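Local coordinates for lipoprotein signal peptidase (Staphylococcus aureus, PDB 6RYO) that cleaves signal peptides from bacterial membrane prolipoproteins, probably as an aspartic peptidase working within the membrane, at residues I120-A125 with L163-I168. Sequence-based numbering, arbitrary orientation.
Sequences ISLLFA and LTIGVI. With OLC ((2R)-2,3-dihydroxypropyl (9Z)-octadec-9-enoate), chain E; OLC ((2R)-2,3-dihydroxypropyl (9Z)-octadec-9-enoate), chain B; OLC ((2R)-2,3-dihydroxypropyl (9Z)-octadec-9-enoate), chain C.
CG lies anti to the carbonyl carbon in Leu123 (chi1 -61°) and Leu163 (chi1 -74°), a setting from which each CD2 methyl reaches the backbone of the other helix. The two segments belong to an antiparallel pair of transmembrane helices, 114-137 and 158-174, in the membrane domain of signal peptidase II; their axes come within 7.5 Å and run at 153°. Gly166 permits this closeness: its bare CA faces helix 114-137 and meets Leu122 CB at 4.0 Å, while Leu123 CD2, 3.5 Å from Gly166 C, takes the place where a side chain would begin. That same methyl also touches Val167 CG2 at 3.7 Å, a beta-branched side chain holding its methyl close to the helix. Farther out on Leu122, CD1 lies 3.8 Å from Ile165 CG2, the two side chains meeting at a slant. The acyl chain of a monoolein (chain C) runs against Leu122 CD2 and Ile165 CD1, apolar branches well suited to lipid. No hydrogen bond joins the two segments, but the hydroxyl of Ser162, just ahead of Leu163, donates one to Leu122 O, adding a polar link between the helices. Leu163 follows the predicted catalytic Asp160 by about one turn and packs on a modified side chain of the bound peptide, which places this seam probably beside the active site. Its CD2 methyl sits 3.2 Å from Leu123 O.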
loop_
_atom_site.group_PDB
_atom_site.type_symbol
_atom_site.label_atom_id
_atom_site.label_comp_id
_atom_site.label_asym_id
_atom_site.label_seq_id
_atom_site.Cartn_x
_atom_site.Cartn_y
_atom_site.Cartn_z
ATOM N N ILE A 120 0.485 -6.334 -10.048
ATOM C CA ILE A 120 -0.495 -5.267 -10.235
ATOM C C ILE A 120 -1.516 -5.278 -9.103
ATOM O O ILE A 120 -1.927 -4.222 -8.605
ATOM C CB ILE A 120 -1.170 -5.399 -11.613
ATOM C CG1 ILE A 120 -0.137 -5.242 -12.732
ATOM C CG2 ILE A 120 -2.282 -4.377 -11.769
ATOM C CD1 ILE A 120 -0.701 -5.453 -14.117
ATOM N N SER A 121 -1.935 -6.472 -8.672
ATOM C CA SER A 121 -2.854 -6.579 -7.543
ATOM C C SER A 121 -2.243 -5.990 -6.279
ATOM O O SER A 121 -2.909 -5.257 -5.536
ATOM C CB SER A 121 -3.240 -8.041 -7.322
ATOM O OG SER A 121 -3.794 -8.599 -8.500
ATOM N N LEU A 122 -0.976 -6.316 -6.009
ATOM C CA LEU A 122 -0.290 -5.735 -4.860
ATOM C C LEU A 122 -0.204 -4.220 -4.980
ATOM O O LEU A 122 -0.344 -3.500 -3.982
ATOM C CB LEU A 122 1.104 -6.343 -4.717
ATOM C CG LEU A 122 1.143 -7.828 -4.353
ATOM C CD1 LEU A 122 2.579 -8.307 -4.197
ATOM C CD2 LEU A 122 0.346 -8.076 -3.080
ATOM N N LEU A 123 0.040 -3.717 -6.193
ATOM C CA LEU A 123 0.020 -2.274 -6.411
ATOM C C LEU A 123 -1.389 -1.714 -6.253
ATOM O O LEU A 123 -1.579 -0.659 -5.638
ATOM C CB LEU A 123 0.573 -1.943 -7.797
ATOM C CG LEU A 123 2.015 -2.348 -8.115
ATOM C CD1 LEU A 123 2.332 -2.095 -9.583
ATOM C CD2 LEU A 123 2.985 -1.602 -7.228
ATOM N N PHE A 124 -2.389 -2.409 -6.801
ATOM C CA PHE A 124 -3.764 -1.928 -6.712
ATOM C C PHE A 124 -4.250 -1.928 -5.267
ATOM O O PHE A 124 -4.841 -0.946 -4.803
ATOM C CB PHE A 124 -4.679 -2.787 -7.587
ATOM C CG PHE A 124 -6.058 -2.210 -7.783
ATOM C CD1 PHE A 124 -7.030 -2.338 -6.802
ATOM C CD2 PHE A 124 -6.383 -1.553 -8.957
ATOM C CE1 PHE A 124 -8.295 -1.810 -6.986
ATOM C CE2 PHE A 124 -7.646 -1.024 -9.147
ATOM C CZ PHE A 124 -8.603 -1.153 -8.161
ATOM N N ALA A 125 -4.014 -3.027 -4.544
ATOM C CA ALA A 125 -4.496 -3.128 -3.169
ATOM C C ALA A 125 -3.809 -2.114 -2.263
ATOM O O ALA A 125 -4.455 -1.495 -1.409
ATOM C CB ALA A 125 -4.283 -4.546 -2.641
ATOM N N LEU A 163 2.415 -1.962 -1.771
ATOM C CA LEU A 163 2.895 -1.152 -2.886
ATOM C C LEU A 163 4.382 -1.379 -3.128
ATOM O O LEU A 163 4.810 -1.612 -4.263
ATOM C CB LEU A 163 2.608 0.326 -2.620
ATOM C CG LEU A 163 1.157 0.788 -2.765
ATOM C CD1 LEU A 163 0.933 2.108 -2.050
ATOM C CD2 LEU A 163 0.793 0.922 -4.229
ATOM N N THR A 164 5.187 -1.320 -2.064
ATOM C CA THR A 164 6.629 -1.502 -2.215
ATOM C C THR A 164 6.961 -2.884 -2.764
ATOM O O THR A 164 7.807 -3.018 -3.655
ATOM C CB THR A 164 7.328 -1.275 -0.875
ATOM O OG1 THR A 164 7.165 0.093 -0.477
ATOM C CG2 THR A 164 8.814 -1.602 -0.982
ATOM N N ILE A 165 6.303 -3.925 -2.247
ATOM C CA ILE A 165 6.537 -5.278 -2.747
ATOM C C ILE A 165 6.118 -5.382 -4.209
ATOM O O ILE A 165 6.818 -5.986 -5.031
ATOM C CB ILE A 165 5.799 -6.310 -1.874
ATOM C CG1 ILE A 165 6.357 -6.305 -0.449
ATOM C CG2 ILE A 165 5.904 -7.700 -2.486
ATOM C CD1 ILE A 165 5.605 -7.217 0.494
ATOM N N GLY A 166 4.966 -4.800 -4.554
ATOM C CA GLY A 166 4.536 -4.787 -5.942
ATOM C C GLY A 166 5.506 -4.072 -6.862
ATOM O O GLY A 166 5.656 -4.450 -8.026
ATOM N N VAL A 167 6.174 -3.032 -6.360
ATOM C CA VAL A 167 7.188 -2.348 -7.157
ATOM C C VAL A 167 8.427 -3.222 -7.304
ATOM O O VAL A 167 9.049 -3.268 -8.371
ATOM C CB VAL A 167 7.521 -0.978 -6.536
ATOM C CG1 VAL A 167 8.713 -0.345 -7.238
ATOM C CG2 VAL A 167 6.315 -0.056 -6.611
ATOM N N ILE A 168 8.804 -3.933 -6.240
ATOM C CA ILE A 168 9.944 -4.842 -6.321
ATOM C C ILE A 168 9.689 -5.924 -7.361
ATOM O O ILE A 168 10.579 -6.276 -8.144
ATOM C CB ILE A 168 10.247 -5.445 -4.935
ATOM C CG1 ILE A 168 10.708 -4.356 -3.964
ATOM C CG2 ILE A 168 11.291 -6.546 -5.044
ATOM C CD1 ILE A 168 10.937 -4.857 -2.555
HETATM C C10 OLC E . -13.143 -5.385 1.529
HETATM C C9 OLC E . -12.422 -5.047 0.481
HETATM C C11 OLC E . -14.360 -6.292 1.359
HETATM C C8 OLC E . -12.804 -5.559 -0.906
HETATM C C24 OLC E . -7.549 -6.593 -11.979
HETATM C C12 OLC E . -15.030 -6.488 2.715
HETATM C C7 OLC E . -12.078 -4.731 -1.964
HETATM C C6 OLC E . -10.671 -5.285 -2.169
HETATM C C5 OLC E . -10.217 -4.965 -3.590
HETATM C C4 OLC E . -11.135 -5.680 -4.580
HETATM C C3 OLC E . -10.967 -5.073 -5.971
HETATM C C2 OLC E . -9.495 -5.125 -6.376
HETATM C C21 OLC E . -8.138 -5.401 -9.882
HETATM C C1 OLC E . -9.375 -5.175 -7.897
HETATM C C22 OLC E . -7.287 -6.518 -10.477
HETATM O O19 OLC E . -10.320 -4.946 -8.575
HETATM O O25 OLC E . -8.865 -7.021 -12.198
HETATM O O23 OLC E . -5.935 -6.242 -10.245
HETATM O O20 OLC E . -8.147 -5.506 -8.487
HETATM C C10 OLC B . 7.447 -5.724 4.670
HETATM C C9 OLC B . 7.598 -5.184 3.480
HETATM C C11 OLC B . 8.572 -5.641 5.698
HETATM C C8 OLC B . 8.903 -4.473 3.126
HETATM C C24 OLC B . 5.286 6.767 5.214
HETATM C C12 OLC B . 7.972 -5.579 7.102
HETATM C C7 OLC B . 8.605 -3.190 2.356
HETATM C C13 OLC B . 8.620 -4.437 7.878
HETATM C C6 OLC B . 8.519 -2.019 3.333
HETATM C C14 OLC B . 8.792 -4.859 9.335
HETATM C C5 OLC B . 8.277 -0.736 2.546
HETATM C C4 OLC B . 8.036 0.428 3.501
HETATM C C3 OLC B . 7.398 1.578 2.725
HETATM C C2 OLC B . 7.770 2.903 3.385
HETATM C C21 OLC B . 6.103 6.226 2.913
HETATM C C1 OLC B . 6.878 4.013 2.838
HETATM C C22 OLC B . 4.947 6.797 3.728
HETATM O O19 OLC B . 6.389 3.913 1.762
HETATM O O25 OLC B . 4.781 7.923 5.826
HETATM O O23 OLC B . 4.711 8.119 3.343
HETATM O O20 OLC B . 6.636 5.145 3.620
HETATM C C18 OLC C . 4.097 -6.387 7.500
HETATM C C10 OLC C . 2.022 -8.872 0.021
HETATM C C9 OLC C . 2.073 -10.068 -0.530
HETATM C C17 OLC C . 4.232 -6.052 6.017
HETATM C C11 OLC C . 0.895 -8.514 0.987
HETATM C C8 OLC C . 1.007 -11.115 -0.213
HETATM C C24 OLC C . 1.661 -20.294 -7.855
HETATM C C16 OLC C . 4.359 -7.352 5.230
HETATM C C12 OLC C . 1.303 -7.299 1.816
HETATM C C7 OLC C . 1.531 -12.511 -0.548
HETATM C C15 OLC C . 2.985 -8.012 5.151
HETATM C C13 OLC C . 2.443 -7.699 2.747
HETATM C C6 OLC C . 1.672 -12.673 -2.061
HETATM C C14 OLC C . 2.114 -7.241 4.165
HETATM C C5 OLC C . 0.429 -13.355 -2.630
HETATM C C4 OLC C . 0.652 -14.864 -2.713
HETATM C C3 OLC C . 0.738 -15.284 -4.180
HETATM C C2 OLC C . -0.176 -16.484 -4.423
HETATM C C21 OLC C . 0.379 -19.160 -6.042
HETATM C C1 OLC C . -0.111 -16.880 -5.896
HETATM C C22 OLC C . 0.305 -20.196 -7.160
HETATM O O19 OLC C . 0.311 -16.116 -6.697
HETATM O O25 OLC C . 1.491 -20.887 -9.112
HETATM O O23 OLC C . -0.045 -21.441 -6.624
HETATM O O20 OLC C . -0.546 -18.146 -6.303
#